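Local coordinates for RNA polymerase sigma factor (Bartonella quintana, PDB 5UXX), which probably directs RNA polymerase to its promoters as a DNA-binding sigma factor of the ECF subfamily, at residues A18-A23 against D35-T40; N56-L61 against S127-E132; K107-M112 against N154-L159. All blocks are in the same frame, centred on the assembly; numbering follows the deposited sequence.

Interaction 1: A18-A23 against D35-T40; sequences ALRAFA and DLVQDT
Arg20 and Val37 mark the nearest approach of two helical segments, 18-23 and 35-40, whose axes pass 9.3 Å apart with their N-to-C directions 130° from each other. Val37 makes its closest contacts through CG2. This atom lies 3.7 Å from Ala23 CB and equally close to Arg20 CA, so the methyl rests on the backbone of the facing helix. CG1, anti to the backbone N (chi1 179°), turns instead to Leu19, where it faces CD2. Leu36 brings CD2 to within 4.1 Å of Ala23 CB, and the small alanine thus receives two branched side chains. At the other end Leu19 and Thr40 reach toward each other tip to tip, CD2 to CG2 at 4.0 Å. The hydroxyl of Thr40 is turned back into its own helix, where OG1 donates to Leu36 O at 2.8 Å; Thr40 N reaches the same oxygen from the opposite face of its plane. Arg20 lends only CA and CB, its extended chain carrying the guanidinium away to Glu34 and to an acidic side chain of another protein chain. Leu19 and Thr40 also meet Leu65 of helix 57-81, as expected for the helical core of sigma-70 region 2.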
# COMPACT_ATOMS: atom_id res chain seq x y z
N ALA A 18 3.44 3.59 7.02
CA ALA A 18 2.21 3.25 6.32
C ALA A 18 2.48 3.06 4.83
O ALA A 18 1.85 2.23 4.18
CB ALA A 18 1.16 4.33 6.53
N LEU A 19 3.42 3.85 4.31
CA LEU A 19 3.82 3.75 2.91
C LEU A 19 4.42 2.38 2.62
O LEU A 19 4.16 1.79 1.57
CB LEU A 19 4.82 4.85 2.57
CG LEU A 19 5.18 5.02 1.09
CD1 LEU A 19 3.97 5.49 0.30
CD2 LEU A 19 6.34 5.99 0.93
N ARG A 20 5.23 1.88 3.55
CA ARG A 20 5.84 0.57 3.42
C ARG A 20 4.80 -0.54 3.49
O ARG A 20 4.86 -1.52 2.74
CB ARG A 20 6.91 0.36 4.50
CG ARG A 20 7.53 -1.03 4.50
CD ARG A 20 8.61 -1.14 5.56
NE ARG A 20 9.04 -2.52 5.76
CZ ARG A 20 8.45 -3.38 6.59
NH1 ARG A 20 7.40 -3.00 7.30
NH2 ARG A 20 8.91 -4.62 6.70
N ALA A 21 3.84 -0.39 4.40
CA ALA A 21 2.76 -1.36 4.55
C ALA A 21 1.91 -1.43 3.29
O ALA A 21 1.42 -2.50 2.92
CB ALA A 21 1.90 -1.01 5.75
N PHE A 22 1.74 -0.28 2.64
CA PHE A 22 0.98 -0.20 1.40
C PHE A 22 1.69 -0.96 0.28
O PHE A 22 1.06 -1.67 -0.50
CB PHE A 22 0.78 1.26 0.99
CG PHE A 22 -0.04 1.44 -0.25
CD1 PHE A 22 -1.30 0.88 -0.36
CD2 PHE A 22 0.45 2.19 -1.31
CE1 PHE A 22 -2.05 1.05 -1.51
CE2 PHE A 22 -0.30 2.36 -2.46
CZ PHE A 22 -1.56 1.79 -2.56
N ALA A 23 3.01 -0.81 0.22
CA ALA A 23 3.82 -1.48 -0.79
C ALA A 23 3.78 -3.00 -0.63
O ALA A 23 3.66 -3.73 -1.61
CB ALA A 23 5.26 -0.98 -0.74
N ASP A 35 12.18 -2.22 -2.27
CA ASP A 35 12.76 -1.35 -3.29
C ASP A 35 11.74 -0.34 -3.82
O ASP A 35 12.09 0.77 -4.20
CB ASP A 35 13.32 -2.18 -4.44
CG ASP A 35 14.60 -2.91 -4.07
OD1 ASP A 35 15.22 -2.53 -3.05
OD2 ASP A 35 14.97 -3.86 -4.78
N LEU A 36 10.48 -0.76 -3.84
CA LEU A 36 9.39 0.09 -4.29
C LEU A 36 9.26 1.34 -3.42
O LEU A 36 9.02 2.44 -3.92
CB LEU A 36 8.07 -0.69 -4.29
CG LEU A 36 6.85 -0.03 -4.93
CD1 LEU A 36 7.14 0.35 -6.37
CD2 LEU A 36 5.66 -0.97 -4.85
N VAL A 37 9.40 1.16 -2.11
CA VAL A 37 9.36 2.27 -1.17
C VAL A 37 10.54 3.21 -1.40
O VAL A 37 10.39 4.43 -1.40
CB VAL A 37 9.37 1.78 0.29
CG1 VAL A 37 9.35 2.95 1.25
CG2 VAL A 37 8.19 0.86 0.54
N GLN A 38 11.72 2.62 -1.58
CA GLN A 38 12.94 3.37 -1.83
C GLN A 38 12.80 4.28 -3.05
O GLN A 38 13.14 5.46 -3.00
CB GLN A 38 14.13 2.42 -2.02
CG GLN A 38 15.49 3.09 -1.90
CD GLN A 38 16.62 2.09 -1.81
OE1 GLN A 38 16.98 1.64 -0.72
NE2 GLN A 38 17.19 1.73 -2.95
N ASP A 39 12.31 3.72 -4.15
CA ASP A 39 12.12 4.48 -5.39
C ASP A 39 11.10 5.60 -5.20
O ASP A 39 11.23 6.68 -5.76
CB ASP A 39 11.68 3.56 -6.53
CG ASP A 39 12.76 2.57 -6.93
OD1 ASP A 39 13.94 2.82 -6.61
OD2 ASP A 39 12.43 1.55 -7.56
N THR A 40 10.07 5.33 -4.40
CA THR A 40 9.03 6.31 -4.13
C THR A 40 9.59 7.49 -3.36
O THR A 40 9.28 8.65 -3.65
CB THR A 40 7.86 5.68 -3.33
OG1 THR A 40 7.27 4.63 -4.10
CG2 THR A 40 6.81 6.73 -3.01

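Interaction 2: N56-L61 against S127-E132; sequences NLKAWL and SGFSYE
Ser127 faces Lys58 through its backbone carbonyl, and a water joins the two: it accepts from Lys58 NZ at 2.8 Å and donates to Ser127 O at the same distance. The bend of the lysine chain at chi3 (-56°) sets the course of CE on the way to this water. Ser127 OG is engaged elsewhere, with Ile122 O and an aromatic side chain of another protein chain. Gly128 follows with a positive phi of 80°, carrying the backbone on to Phe129. That residue has the largest share of the contact, although its CB does not point at segment 56-61. Its CE1 approaches the first turn of the helix, 3.6 Å from Ala59 N and 3.7 Å from Ala59 CB, with the amide nitrogen near the ring plane. Its CZ meets Lys58 CG at 3.7 Å, and the aliphatic chain of the lysine crosses the ring obliquely. The water and Ser127 O both lie above one face, offset toward the rim. Asn56 OD1, at the ring edge, caps the helix by accepting from Ala59 N at 2.9 Å, the donor standing well above the carbonyl plane. Ser130 is itself an N-cap, its OG accepting from Asp133 N. The contact thus joins a region 2 helix to the turn before helix 131-138 of region 4, linking the two sigma-70 regions. The Phe129 ring sits against the N-terminal turn of helix 57-81, with Phe62, further along the same helix, meeting it edge-to-face, and Ile137 of helix 131-138 touches both Phe129 and Ala59.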
# COMPACT_ATOMS: atom_id res chain seq x y z
N ASN A 56 -3.67 16.49 0.63
CA ASN A 56 -3.31 15.29 1.37
C ASN A 56 -1.94 14.77 0.95
O ASN A 56 -1.77 14.27 -0.16
CB ASN A 56 -4.37 14.21 1.18
CG ASN A 56 -4.26 13.09 2.20
OD1 ASN A 56 -3.18 12.60 2.49
ND2 ASN A 56 -5.40 12.69 2.76
N LEU A 57 -0.97 14.88 1.85
CA LEU A 57 0.40 14.45 1.56
C LEU A 57 0.48 12.93 1.46
O LEU A 57 1.20 12.40 0.61
CB LEU A 57 1.36 14.95 2.64
CG LEU A 57 2.82 14.54 2.46
CD1 LEU A 57 3.39 15.12 1.17
CD2 LEU A 57 3.65 14.97 3.66
N LYS A 58 -0.25 12.24 2.33
CA LYS A 58 -0.26 10.78 2.33
C LYS A 58 -0.80 10.25 1.00
O LYS A 58 -0.25 9.32 0.43
CB LYS A 58 -1.10 10.25 3.50
CG LYS A 58 -0.92 8.77 3.77
CD LYS A 58 -1.87 8.28 4.85
CE LYS A 58 -1.71 9.10 6.13
NZ LYS A 58 -2.76 8.76 7.13
N ALA A 59 -1.88 10.86 0.52
CA ALA A 59 -2.47 10.47 -0.76
C ALA A 59 -1.52 10.78 -1.91
O ALA A 59 -1.45 10.04 -2.89
CB ALA A 59 -3.80 11.18 -0.96
N TRP A 60 -0.78 11.88 -1.78
CA TRP A 60 0.20 12.28 -2.78
C TRP A 60 1.32 11.25 -2.87
O TRP A 60 1.76 10.87 -3.96
CB TRP A 60 0.76 13.66 -2.45
CG TRP A 60 1.69 14.21 -3.49
CD1 TRP A 60 1.35 14.73 -4.71
CD2 TRP A 60 3.12 14.31 -3.41
NE1 TRP A 60 2.47 15.14 -5.39
CE2 TRP A 60 3.57 14.90 -4.61
CE3 TRP A 60 4.06 13.97 -2.43
CZ2 TRP A 60 4.92 15.14 -4.86
CZ3 TRP A 60 5.40 14.21 -2.69
CH2 TRP A 60 5.81 14.79 -3.89
N LEU A 61 1.78 10.80 -1.71
CA LEU A 61 2.86 9.82 -1.63
C LEU A 61 2.41 8.44 -2.11
O LEU A 61 3.14 7.76 -2.83
CB LEU A 61 3.39 9.73 -0.19
CG LEU A 61 4.14 10.96 0.31
CD1 LEU A 61 4.41 10.86 1.80
CD2 LEU A 61 5.44 11.13 -0.45
N SER A 127 -5.69 1.88 4.92
CA SER A 127 -4.87 3.09 4.81
C SER A 127 -5.58 4.32 5.36
O SER A 127 -4.95 5.36 5.57
CB SER A 127 -4.46 3.32 3.36
OG SER A 127 -3.78 2.18 2.84
N GLY A 128 -6.88 4.22 5.59
CA GLY A 128 -7.63 5.28 6.22
C GLY A 128 -8.02 6.44 5.31
O GLY A 128 -8.30 7.53 5.79
N PHE A 129 -8.04 6.19 4.01
CA PHE A 129 -8.45 7.22 3.05
C PHE A 129 -9.97 7.29 2.91
O PHE A 129 -10.66 6.29 3.12
CB PHE A 129 -7.82 6.97 1.68
CG PHE A 129 -6.34 7.20 1.64
CD1 PHE A 129 -5.82 8.48 1.73
CD2 PHE A 129 -5.47 6.13 1.49
CE1 PHE A 129 -4.45 8.69 1.69
CE2 PHE A 129 -4.10 6.34 1.44
CZ PHE A 129 -3.59 7.61 1.54
N SER A 130 -10.47 8.47 2.57
CA SER A 130 -11.88 8.63 2.24
C SER A 130 -12.14 8.06 0.85
O SER A 130 -11.21 7.80 0.10
CB SER A 130 -12.28 10.10 2.30
OG SER A 130 -11.60 10.86 1.31
N TYR A 131 -13.42 7.86 0.52
CA TYR A 131 -13.78 7.40 -0.82
C TYR A 131 -13.32 8.40 -1.87
O TYR A 131 -12.86 8.02 -2.95
CB TYR A 131 -15.29 7.18 -0.93
CG TYR A 131 -15.81 6.04 -0.08
CD1 TYR A 131 -15.43 4.73 -0.33
CD2 TYR A 131 -16.69 6.28 0.97
CE1 TYR A 131 -15.90 3.69 0.44
CE2 TYR A 131 -17.16 5.24 1.75
CZ TYR A 131 -16.77 3.95 1.48
OH TYR A 131 -17.24 2.91 2.25
N GLU A 132 -13.43 9.68 -1.54
CA GLU A 132 -13.01 10.76 -2.42
C GLU A 132 -11.51 10.67 -2.74
O GLU A 132 -11.11 10.71 -3.90
CB GLU A 132 -13.33 12.12 -1.80
CG GLU A 132 -13.28 13.28 -2.77
CD GLU A 132 -14.49 13.31 -3.69
OE1 GLU A 132 -15.62 13.47 -3.18
OE2 GLU A 132 -14.30 13.17 -4.92
O HOH W 1 -5.04 8.12 5.65

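Interaction 3: K107-M112 against N154-L159; sequences KKALNM and NRLQEL
Leu159 lays its CD2 over the last turn of segment 107-112, 3.5 Å from Ala109 O and 3.6 Å from CB of Met112, which is present as selenomethionine. One methyl thus bridges a backbone carbonyl and the side chain three residues further on, while Leu159 CB faces Ala109 CB. The nearest backbones belong to the same pair, Ala109 and Leu159, whose CA atoms are 6.2 Å apart. Ala109 contributes only CB as side chain here, and Leu156 CD2 packs on it at 3.9 Å. The other branch of Leu156, CD1, meets Leu110 CD2. The first bond of Leu110 points away from the opposing helix, but the end of the side chain returns toward it. Toward the outer side, Arg155 and Met112 cross at about a right angle. Met112 CE comes within 3.7 Å of Arg155 NH2, its chain bent at both chi2 and chi3, and the carbonyl oxygen of Met112 lies in the guanidinium plane, at the edge, 3.5 Å from NH2. That places a partial negative charge beside the cationic group, probably a mild electrostatic attraction. Lys107 NZ donates to Asn111 OD1 in the carbonyl plane and also bonds to Ser25 O and Ser27 O, tying helix 103-112 to the C-terminal end of helix 7-26 and the chain just past it. Both helices of the contact belong to sigma-70 region 4, where helices 131-138 and 142-159, consecutive in the chain, probably form the DNA-binding helix-turn-helix. The two axes pass 9.8 Å apart with their directions at 134°. Helix 142-159 thus lies across helix 103-112 by its last turns, with helix 115-125 reaching Leu110 through Ile122 and a second protein chain packing on both Leu110 and Leu156.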
# COMPACT_ATOMS: atom_id res chain seq x y z
N LYS A 107 -2.41 -12.27 3.47
CA LYS A 107 -1.77 -11.77 2.27
C LYS A 107 -2.13 -12.64 1.06
O LYS A 107 -2.37 -12.13 -0.03
CB LYS A 107 -0.25 -11.71 2.45
CG LYS A 107 0.53 -11.31 1.21
CD LYS A 107 0.05 -9.98 0.64
CE LYS A 107 0.90 -9.58 -0.56
NZ LYS A 107 0.24 -8.52 -1.38
N LYS A 108 -2.15 -13.95 1.27
CA LYS A 108 -2.55 -14.89 0.23
C LYS A 108 -3.99 -14.64 -0.20
O LYS A 108 -4.33 -14.79 -1.37
CB LYS A 108 -2.37 -16.33 0.71
CG LYS A 108 -0.92 -16.76 0.83
CD LYS A 108 -0.77 -18.03 1.65
CE LYS A 108 -1.66 -19.15 1.13
NZ LYS A 108 -1.43 -20.42 1.87
N ALA A 109 -4.83 -14.27 0.76
CA ALA A 109 -6.23 -13.94 0.48
C ALA A 109 -6.32 -12.66 -0.35
O ALA A 109 -7.12 -12.58 -1.29
CB ALA A 109 -7.01 -13.80 1.77
N LEU A 110 -5.52 -11.67 0.01
CA LEU A 110 -5.45 -10.41 -0.73
C LEU A 110 -5.04 -10.65 -2.18
O LEU A 110 -5.54 -9.99 -3.10
CB LEU A 110 -4.46 -9.45 -0.07
CG LEU A 110 -4.90 -8.78 1.23
CD1 LEU A 110 -3.75 -7.99 1.83
CD2 LEU A 110 -6.11 -7.89 1.00
N ASN A 111 -4.12 -11.59 -2.38
CA ASN A 111 -3.62 -11.90 -3.72
C ASN A 111 -4.65 -12.64 -4.58
O ASN A 111 -4.52 -12.68 -5.80
CB ASN A 111 -2.34 -12.72 -3.61
CG ASN A 111 -1.14 -11.89 -3.18
OD1 ASN A 111 -1.27 -10.69 -2.92
ND2 ASN A 111 0.02 -12.52 -3.11
N MSE A 112 -5.66 -13.21 -3.93
CA MSE A 112 -6.74 -13.88 -4.65
C MSE A 112 -7.66 -12.85 -5.31
O MSE A 112 -8.36 -13.16 -6.27
CB MSE A 112 -7.55 -14.77 -3.71
CG MSE A 112 -6.77 -15.95 -3.14
SE MSE A 112 -6.38 -17.30 -4.48
CE MSE A 112 -8.20 -17.84 -4.91
N ASN A 154 -16.65 -8.80 0.31
CA ASN A 154 -17.42 -10.04 0.27
C ASN A 154 -16.57 -11.25 -0.11
O ASN A 154 -16.79 -12.35 0.38
CB ASN A 154 -18.59 -9.91 -0.71
CG ASN A 154 -19.68 -9.00 -0.20
OD1 ASN A 154 -19.80 -8.76 1.01
ND2 ASN A 154 -20.49 -8.47 -1.11
N ARG A 155 -15.59 -11.03 -0.98
CA ARG A 155 -14.69 -12.10 -1.39
C ARG A 155 -13.74 -12.49 -0.27
O ARG A 155 -13.45 -13.67 -0.06
CB ARG A 155 -13.90 -11.69 -2.63
CG ARG A 155 -13.04 -12.80 -3.21
CD ARG A 155 -12.95 -12.73 -4.72
NE ARG A 155 -11.88 -13.56 -5.26
CZ ARG A 155 -11.93 -14.88 -5.34
NH1 ARG A 155 -13.00 -15.54 -4.93
NH2 ARG A 155 -10.89 -15.55 -5.84
N LEU A 156 -13.24 -11.49 0.46
CA LEU A 156 -12.35 -11.73 1.59
C LEU A 156 -13.06 -12.50 2.70
O LEU A 156 -12.45 -13.34 3.38
CB LEU A 156 -11.81 -10.41 2.14
CG LEU A 156 -10.63 -9.79 1.39
CD1 LEU A 156 -10.13 -8.55 2.11
CD2 LEU A 156 -9.51 -10.80 1.21
N GLN A 157 -14.35 -12.22 2.89
CA GLN A 157 -15.14 -12.90 3.91
C GLN A 157 -15.26 -14.39 3.61
O GLN A 157 -15.17 -15.23 4.51
CB GLN A 157 -16.53 -12.27 4.01
CG GLN A 157 -16.55 -10.87 4.58
CD GLN A 157 -17.92 -10.23 4.53
OE1 GLN A 157 -18.69 -10.47 3.60
NE2 GLN A 157 -18.23 -9.39 5.51
N GLU A 158 -15.47 -14.72 2.34
CA GLU A 158 -15.57 -16.10 1.91
C GLU A 158 -14.20 -16.78 1.94
O GLU A 158 -14.08 -17.95 2.29
CB GLU A 158 -16.17 -16.19 0.50
N LEU A 159 -13.17 -16.03 1.56
CA LEU A 159 -11.80 -16.54 1.53
C LEU A 159 -11.28 -16.84 2.93
O LEU A 159 -10.67 -17.88 3.16
CB LEU A 159 -10.88 -15.53 0.83
CG LEU A 159 -10.62 -15.70 -0.66
CD1 LEU A 159 -11.86 -16.16 -1.41
CD2 LEU A 159 -10.10 -14.40 -1.24

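Interaction 1 is wholly buried, whereas interactions 2 and 3 are only partly so. Interactions 1 and 3 are each helix pairs within one sigma-70 region, region 2 and region 4 respectively, crossing at similar angles but lying on opposite sides of the chain's centre. Interaction 2 joins the two regions. The chemistry follows this placing: aliphatic packing alone across the helices in interaction 1, an aromatic ring and a bridging water at a helix start in interaction 2, and leucine packing edged by an arginine in interaction 3. Interactions 1 and 2 touch, Thr40 and Leu19 packing on Leu61 O, while interaction 3 touches neither.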